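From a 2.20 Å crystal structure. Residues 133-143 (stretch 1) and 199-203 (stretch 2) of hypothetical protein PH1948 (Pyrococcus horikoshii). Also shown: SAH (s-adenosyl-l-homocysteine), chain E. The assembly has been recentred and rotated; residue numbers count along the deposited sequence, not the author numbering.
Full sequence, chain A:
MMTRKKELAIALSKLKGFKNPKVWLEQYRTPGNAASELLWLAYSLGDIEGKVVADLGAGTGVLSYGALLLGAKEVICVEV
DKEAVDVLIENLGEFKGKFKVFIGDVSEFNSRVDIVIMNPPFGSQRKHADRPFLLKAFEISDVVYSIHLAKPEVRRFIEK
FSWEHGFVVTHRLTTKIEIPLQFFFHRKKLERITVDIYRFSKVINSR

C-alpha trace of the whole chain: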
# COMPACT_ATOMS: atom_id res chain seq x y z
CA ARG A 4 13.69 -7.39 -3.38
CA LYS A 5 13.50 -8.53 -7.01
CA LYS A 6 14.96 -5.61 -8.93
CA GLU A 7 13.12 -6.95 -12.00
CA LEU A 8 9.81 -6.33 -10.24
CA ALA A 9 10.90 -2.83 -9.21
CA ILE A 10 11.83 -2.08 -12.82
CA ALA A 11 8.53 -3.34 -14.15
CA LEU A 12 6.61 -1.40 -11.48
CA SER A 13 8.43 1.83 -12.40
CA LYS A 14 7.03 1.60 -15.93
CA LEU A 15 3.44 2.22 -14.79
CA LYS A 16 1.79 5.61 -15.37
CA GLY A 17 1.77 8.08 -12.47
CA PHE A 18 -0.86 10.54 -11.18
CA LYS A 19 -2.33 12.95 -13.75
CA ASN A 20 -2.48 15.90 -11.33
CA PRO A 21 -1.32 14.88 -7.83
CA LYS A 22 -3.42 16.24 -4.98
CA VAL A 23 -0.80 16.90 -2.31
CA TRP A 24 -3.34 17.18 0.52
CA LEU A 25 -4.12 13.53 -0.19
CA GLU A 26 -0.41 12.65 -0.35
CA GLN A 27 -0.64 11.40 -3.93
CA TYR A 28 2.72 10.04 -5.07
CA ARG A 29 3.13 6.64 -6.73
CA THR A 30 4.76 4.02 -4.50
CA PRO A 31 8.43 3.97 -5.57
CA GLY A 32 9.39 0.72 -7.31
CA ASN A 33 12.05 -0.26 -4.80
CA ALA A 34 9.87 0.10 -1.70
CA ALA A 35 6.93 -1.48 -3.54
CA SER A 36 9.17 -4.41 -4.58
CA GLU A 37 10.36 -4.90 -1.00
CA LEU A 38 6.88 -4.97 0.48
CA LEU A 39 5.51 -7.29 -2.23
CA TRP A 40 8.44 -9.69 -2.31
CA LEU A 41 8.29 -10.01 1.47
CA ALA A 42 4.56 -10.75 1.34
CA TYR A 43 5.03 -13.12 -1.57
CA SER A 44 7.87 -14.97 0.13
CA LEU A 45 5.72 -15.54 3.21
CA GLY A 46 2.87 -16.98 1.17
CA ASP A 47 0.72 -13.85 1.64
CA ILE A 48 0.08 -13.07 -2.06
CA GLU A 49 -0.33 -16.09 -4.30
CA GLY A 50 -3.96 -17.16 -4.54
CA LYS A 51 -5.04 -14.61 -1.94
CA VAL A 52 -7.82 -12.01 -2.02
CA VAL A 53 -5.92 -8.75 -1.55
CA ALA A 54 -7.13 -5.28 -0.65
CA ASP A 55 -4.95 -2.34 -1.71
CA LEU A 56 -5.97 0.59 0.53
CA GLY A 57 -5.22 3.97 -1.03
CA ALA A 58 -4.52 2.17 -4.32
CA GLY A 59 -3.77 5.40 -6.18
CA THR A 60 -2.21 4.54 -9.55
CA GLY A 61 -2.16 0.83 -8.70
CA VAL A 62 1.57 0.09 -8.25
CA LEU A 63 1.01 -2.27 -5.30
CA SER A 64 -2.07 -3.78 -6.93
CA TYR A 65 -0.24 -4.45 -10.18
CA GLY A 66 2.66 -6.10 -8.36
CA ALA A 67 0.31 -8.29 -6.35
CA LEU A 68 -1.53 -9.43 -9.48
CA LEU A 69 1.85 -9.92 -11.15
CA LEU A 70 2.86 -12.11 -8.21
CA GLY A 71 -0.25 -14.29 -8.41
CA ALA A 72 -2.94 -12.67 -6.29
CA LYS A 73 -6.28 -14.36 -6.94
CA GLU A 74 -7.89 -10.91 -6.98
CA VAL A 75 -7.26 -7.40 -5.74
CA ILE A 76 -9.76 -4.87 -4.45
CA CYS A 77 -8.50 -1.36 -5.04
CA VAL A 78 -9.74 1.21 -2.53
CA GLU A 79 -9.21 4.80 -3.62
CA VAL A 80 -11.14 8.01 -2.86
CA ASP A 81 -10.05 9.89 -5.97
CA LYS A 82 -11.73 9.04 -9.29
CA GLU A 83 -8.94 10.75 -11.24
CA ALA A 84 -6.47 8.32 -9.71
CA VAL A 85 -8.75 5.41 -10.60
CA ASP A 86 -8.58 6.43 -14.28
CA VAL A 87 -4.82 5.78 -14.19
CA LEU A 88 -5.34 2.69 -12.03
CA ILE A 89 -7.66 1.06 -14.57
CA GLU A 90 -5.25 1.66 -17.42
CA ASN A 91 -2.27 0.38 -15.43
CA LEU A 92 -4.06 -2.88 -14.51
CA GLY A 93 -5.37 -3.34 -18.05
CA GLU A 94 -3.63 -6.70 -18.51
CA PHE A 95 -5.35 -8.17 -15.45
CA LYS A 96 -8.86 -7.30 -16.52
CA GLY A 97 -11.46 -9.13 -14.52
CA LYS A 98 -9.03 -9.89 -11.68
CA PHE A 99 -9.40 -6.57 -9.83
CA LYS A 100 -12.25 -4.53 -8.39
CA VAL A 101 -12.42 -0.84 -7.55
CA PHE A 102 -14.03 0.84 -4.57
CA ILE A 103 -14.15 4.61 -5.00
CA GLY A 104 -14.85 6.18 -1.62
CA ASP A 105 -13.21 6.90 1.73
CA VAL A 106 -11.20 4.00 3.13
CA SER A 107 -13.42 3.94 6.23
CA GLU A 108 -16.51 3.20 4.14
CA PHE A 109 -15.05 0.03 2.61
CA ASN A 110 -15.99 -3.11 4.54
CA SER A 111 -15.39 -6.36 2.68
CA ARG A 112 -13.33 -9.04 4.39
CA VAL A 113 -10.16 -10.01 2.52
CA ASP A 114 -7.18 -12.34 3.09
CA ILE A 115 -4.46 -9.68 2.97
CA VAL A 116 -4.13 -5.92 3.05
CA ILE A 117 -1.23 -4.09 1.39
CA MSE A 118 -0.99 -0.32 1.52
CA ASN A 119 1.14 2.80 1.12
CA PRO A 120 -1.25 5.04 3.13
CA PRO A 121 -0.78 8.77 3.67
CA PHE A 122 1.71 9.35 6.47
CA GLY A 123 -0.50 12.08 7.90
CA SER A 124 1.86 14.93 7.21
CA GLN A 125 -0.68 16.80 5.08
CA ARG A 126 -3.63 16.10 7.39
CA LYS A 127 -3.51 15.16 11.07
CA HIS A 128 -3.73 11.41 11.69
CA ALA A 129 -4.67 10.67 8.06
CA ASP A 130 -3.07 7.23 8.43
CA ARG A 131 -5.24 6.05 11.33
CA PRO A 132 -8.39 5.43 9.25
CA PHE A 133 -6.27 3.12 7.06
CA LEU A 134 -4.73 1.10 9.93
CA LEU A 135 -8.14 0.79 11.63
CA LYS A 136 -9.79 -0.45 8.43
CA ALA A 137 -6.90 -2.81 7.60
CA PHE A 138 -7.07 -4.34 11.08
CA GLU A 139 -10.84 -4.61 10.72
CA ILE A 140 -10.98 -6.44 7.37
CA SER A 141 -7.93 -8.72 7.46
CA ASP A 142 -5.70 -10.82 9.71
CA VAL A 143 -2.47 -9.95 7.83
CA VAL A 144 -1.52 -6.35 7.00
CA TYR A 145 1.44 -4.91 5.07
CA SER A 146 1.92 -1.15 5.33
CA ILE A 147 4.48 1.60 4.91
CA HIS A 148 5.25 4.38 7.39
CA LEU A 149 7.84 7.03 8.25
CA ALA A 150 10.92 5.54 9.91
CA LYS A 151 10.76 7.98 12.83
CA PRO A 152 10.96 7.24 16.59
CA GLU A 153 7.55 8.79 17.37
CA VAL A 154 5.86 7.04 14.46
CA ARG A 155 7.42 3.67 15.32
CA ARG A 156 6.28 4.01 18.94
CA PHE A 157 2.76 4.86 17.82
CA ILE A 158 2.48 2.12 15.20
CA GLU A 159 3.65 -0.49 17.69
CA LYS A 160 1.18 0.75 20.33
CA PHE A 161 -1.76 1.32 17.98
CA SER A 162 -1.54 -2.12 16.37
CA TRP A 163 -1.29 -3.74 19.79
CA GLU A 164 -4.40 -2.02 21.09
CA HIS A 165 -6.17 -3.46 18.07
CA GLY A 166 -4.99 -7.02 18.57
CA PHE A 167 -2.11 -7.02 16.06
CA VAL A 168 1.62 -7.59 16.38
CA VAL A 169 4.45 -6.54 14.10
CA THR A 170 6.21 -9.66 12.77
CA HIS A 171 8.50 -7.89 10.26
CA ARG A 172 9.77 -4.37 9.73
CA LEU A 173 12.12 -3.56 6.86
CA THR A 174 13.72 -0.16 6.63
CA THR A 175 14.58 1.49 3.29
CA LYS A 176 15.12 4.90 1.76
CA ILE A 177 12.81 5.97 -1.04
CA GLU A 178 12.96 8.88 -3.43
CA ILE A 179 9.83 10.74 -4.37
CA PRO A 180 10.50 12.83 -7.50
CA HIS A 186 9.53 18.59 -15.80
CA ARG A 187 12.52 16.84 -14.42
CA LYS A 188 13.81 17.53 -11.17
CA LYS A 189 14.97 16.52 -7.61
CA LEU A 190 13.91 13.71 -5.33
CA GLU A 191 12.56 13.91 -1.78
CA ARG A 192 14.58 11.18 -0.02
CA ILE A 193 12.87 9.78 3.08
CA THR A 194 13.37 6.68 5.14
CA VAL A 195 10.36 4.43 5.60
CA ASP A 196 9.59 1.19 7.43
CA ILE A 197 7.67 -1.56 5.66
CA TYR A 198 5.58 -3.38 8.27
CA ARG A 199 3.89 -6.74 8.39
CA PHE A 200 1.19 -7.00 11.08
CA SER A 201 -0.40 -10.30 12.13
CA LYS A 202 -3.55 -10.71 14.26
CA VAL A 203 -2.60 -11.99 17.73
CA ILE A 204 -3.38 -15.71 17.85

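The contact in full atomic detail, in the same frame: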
# COMPACT_ATOMS: atom_id res chain seq x y z
N PHE A 133 -6.78 4.24 7.86
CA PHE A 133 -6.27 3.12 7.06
C PHE A 133 -5.87 1.92 7.94
O PHE A 133 -6.22 0.78 7.64
CB PHE A 133 -5.07 3.57 6.20
CG PHE A 133 -5.46 4.43 5.04
CD1 PHE A 133 -5.73 5.79 5.21
CD2 PHE A 133 -5.58 3.88 3.77
CE1 PHE A 133 -6.12 6.59 4.11
CE2 PHE A 133 -5.97 4.66 2.67
CZ PHE A 133 -6.24 6.01 2.84
N LEU A 134 -5.14 2.18 9.03
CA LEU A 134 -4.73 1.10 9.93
C LEU A 134 -5.96 0.48 10.57
O LEU A 134 -6.07 -0.75 10.64
CB LEU A 134 -3.78 1.63 11.00
CG LEU A 134 -2.41 2.01 10.45
CD1 LEU A 134 -1.67 2.90 11.42
CD2 LEU A 134 -1.63 0.73 10.16
N LEU A 135 -6.91 1.31 11.03
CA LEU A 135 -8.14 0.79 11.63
C LEU A 135 -8.89 -0.12 10.66
O LEU A 135 -9.29 -1.21 11.02
CB LEU A 135 -9.08 1.94 12.06
CG LEU A 135 -9.00 2.38 13.52
CD1 LEU A 135 -9.98 3.54 13.77
CD2 LEU A 135 -9.32 1.20 14.43
N LYS A 136 -9.09 0.35 9.43
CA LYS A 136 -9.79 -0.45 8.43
C LYS A 136 -9.03 -1.74 8.11
O LYS A 136 -9.62 -2.82 8.05
CB LYS A 136 -9.98 0.37 7.15
CG LYS A 136 -10.69 -0.36 6.03
CD LYS A 136 -12.06 -0.85 6.46
CE LYS A 136 -12.94 0.30 6.96
NZ LYS A 136 -14.22 -0.24 7.47
N ALA A 137 -7.72 -1.63 7.90
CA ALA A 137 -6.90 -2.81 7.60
C ALA A 137 -7.05 -3.85 8.71
O ALA A 137 -7.26 -5.03 8.44
CB ALA A 137 -5.41 -2.41 7.44
N PHE A 138 -6.94 -3.42 9.95
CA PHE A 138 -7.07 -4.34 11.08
C PHE A 138 -8.46 -4.96 11.15
O PHE A 138 -8.63 -6.11 11.56
CB PHE A 138 -6.74 -3.62 12.38
CG PHE A 138 -5.32 -3.18 12.47
CD1 PHE A 138 -4.96 -2.06 13.20
CD2 PHE A 138 -4.32 -3.90 11.81
CE1 PHE A 138 -3.65 -1.64 13.27
CE2 PHE A 138 -3.00 -3.50 11.88
CZ PHE A 138 -2.66 -2.36 12.61
N GLU A 139 -9.45 -4.20 10.73
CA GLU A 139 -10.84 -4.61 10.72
C GLU A 139 -11.17 -5.69 9.68
O GLU A 139 -11.85 -6.66 9.97
CB GLU A 139 -11.70 -3.36 10.45
CG GLU A 139 -13.13 -3.44 10.88
CD GLU A 139 -14.06 -2.62 9.99
OE1 GLU A 139 -13.67 -1.52 9.55
OE2 GLU A 139 -15.19 -3.09 9.72
N ILE A 140 -10.66 -5.51 8.45
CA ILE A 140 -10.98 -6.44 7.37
C ILE A 140 -10.03 -7.60 7.07
O ILE A 140 -10.34 -8.45 6.25
CB ILE A 140 -11.21 -5.69 6.02
CG1 ILE A 140 -9.90 -5.06 5.53
CG2 ILE A 140 -12.26 -4.62 6.19
CD1 ILE A 140 -9.98 -4.52 4.09
N SER A 141 -8.87 -7.64 7.73
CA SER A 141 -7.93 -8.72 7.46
C SER A 141 -7.17 -9.15 8.70
O SER A 141 -7.19 -8.47 9.72
CB SER A 141 -6.92 -8.27 6.38
OG SER A 141 -5.99 -9.30 6.06
N ASP A 142 -6.50 -10.30 8.60
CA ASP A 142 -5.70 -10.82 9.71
C ASP A 142 -4.20 -10.61 9.45
O ASP A 142 -3.38 -10.78 10.35
CB ASP A 142 -5.99 -12.30 9.94
CG ASP A 142 -7.31 -12.53 10.69
OD1 ASP A 142 -7.83 -13.67 10.63
OD2 ASP A 142 -7.81 -11.58 11.33
N VAL A 143 -3.86 -10.24 8.21
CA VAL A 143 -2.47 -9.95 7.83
C VAL A 143 -2.42 -8.62 7.08
O VAL A 143 -3.07 -8.44 6.05
CB VAL A 143 -1.87 -11.05 6.92
CG1 VAL A 143 -0.43 -10.66 6.54
CG2 VAL A 143 -1.86 -12.40 7.64
N ARG A 199 4.74 -5.59 8.61
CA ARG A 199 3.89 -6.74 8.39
C ARG A 199 3.26 -6.96 9.76
O ARG A 199 3.97 -7.23 10.73
CB ARG A 199 4.66 -7.99 8.01
CG ARG A 199 3.70 -9.16 7.85
CD ARG A 199 4.36 -10.47 7.53
NE ARG A 199 3.35 -11.50 7.31
CZ ARG A 199 2.85 -12.28 8.27
NH1 ARG A 199 1.93 -13.18 7.96
NH2 ARG A 199 3.29 -12.17 9.53
N PHE A 200 1.94 -6.82 9.84
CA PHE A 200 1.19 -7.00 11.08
C PHE A 200 0.43 -8.32 10.98
O PHE A 200 -0.04 -8.68 9.91
CB PHE A 200 0.17 -5.87 11.26
CG PHE A 200 0.76 -4.48 11.27
CD1 PHE A 200 1.23 -3.92 12.44
CD2 PHE A 200 0.76 -3.71 10.11
CE1 PHE A 200 1.69 -2.60 12.47
CE2 PHE A 200 1.22 -2.40 10.13
CZ PHE A 200 1.68 -1.84 11.30
N SER A 201 0.32 -9.04 12.10
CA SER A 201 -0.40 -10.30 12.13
C SER A 201 -1.34 -10.28 13.33
O SER A 201 -0.94 -9.86 14.42
CB SER A 201 0.60 -11.45 12.26
OG SER A 201 -0.05 -12.71 12.19
N LYS A 202 -2.59 -10.71 13.15
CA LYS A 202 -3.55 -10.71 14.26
C LYS A 202 -3.16 -11.69 15.37
O LYS A 202 -3.02 -12.88 15.12
CB LYS A 202 -4.96 -11.03 13.76
CG LYS A 202 -6.02 -10.88 14.84
CD LYS A 202 -7.43 -10.75 14.29
CE LYS A 202 -8.36 -10.17 15.35
NZ LYS A 202 -9.74 -9.92 14.85
N VAL A 203 -2.99 -11.17 16.58
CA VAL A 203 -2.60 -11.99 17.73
C VAL A 203 -3.44 -13.26 17.83
O VAL A 203 -4.67 -13.20 17.90
CB VAL A 203 -2.70 -11.19 19.05
CG1 VAL A 203 -2.28 -12.07 20.22
CG2 VAL A 203 -1.80 -9.96 18.97
N SAH E . 0.33 5.36 -6.13
CA SAH E . 0.51 4.66 -4.84
CB SAH E . -0.51 5.25 -3.85
CG SAH E . 0.18 6.39 -3.19
SD SAH E . -0.61 7.46 -1.97
C SAH E . 0.37 3.19 -5.12
O SAH E . 0.54 2.79 -6.31
OXT SAH E . 0.08 2.49 -4.09
C5' SAH E . -2.07 6.62 -1.40
C4' SAH E . -3.45 7.03 -1.94
O4' SAH E . -4.35 7.24 -0.82
C3' SAH E . -3.52 8.38 -2.67
O3' SAH E . -3.60 8.00 -4.06
C2' SAH E . -4.85 9.03 -2.23
O2' SAH E . -5.74 9.58 -3.18
C1' SAH E . -5.46 7.95 -1.32
N9 SAH E . -6.22 8.48 -0.20
C8 SAH E . -5.98 9.56 0.63
N7 SAH E . -6.88 9.73 1.56
C5 SAH E . -7.78 8.69 1.35
C6 SAH E . -8.97 8.28 2.01
N6 SAH E . -9.46 8.94 3.09
N1 SAH E . -9.66 7.18 1.56
C2 SAH E . -9.17 6.51 0.49
N3 SAH E . -8.05 6.80 -0.22
C4 SAH E . -7.39 7.91 0.27

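Stretch 1 is the end of a helix, residues 133-140, followed by a short link into a strand at Val 143. Stretch 2 is strand 199-202 and the residue after it. The two meet as neighbouring antiparallel strands, with the helix packing beside them.

Val 143 and Ser 201 form a non-hydrogen-bonded antiparallel pair, their CA atoms 4.8 Å apart, and their side chains lie on the same face of the sheet. One hydrogen bond joins the stretches: Lys 202 N donates to Asp 142 O at 2.9 Å, with an angle of 152° at the hydrogen. Two CA-H...O contacts accompany it. Ser 201 CA lies 3.5 Å from Asp 142 O, and Val 143 CA lies 3.4 Å from Phe 200 O.

The apolar contact centres on Phe 200, which is buried. Phe 138 directs its ring edge at the face of Phe 200. The Phe 138 and Phe 200 ring centroids are 5.4 Å apart, with the planes at 83°. The closest atoms are Phe 138 CE2 and Phe 200 CG, at 3.9 Å. Leu 134, one helical turn before Phe 138, adds a looser contact, Leu 134 CD2 to Phe 200 CE2 at 4.2 Å. Both helix side chains leave the backbone sideways, and their ends come nearer to the strand.

The contact also includes charged side chains. Asp 142 OD2 is 3.1 Å from Lys 202 CD but 4.3 Å from Lys 202 NZ, so the opposite charges are close without forming a salt bridge. The extended Arg 199 brings its NH1 to 3.7 Å from Val 143 CG1.

Within the helix, Lys 136 NZ and Glu 139 OE1 form a salt bridge at 2.5 Å. Phe 133 does not touch stretch 2; its CZ lies 3.4 Å from SAH C4.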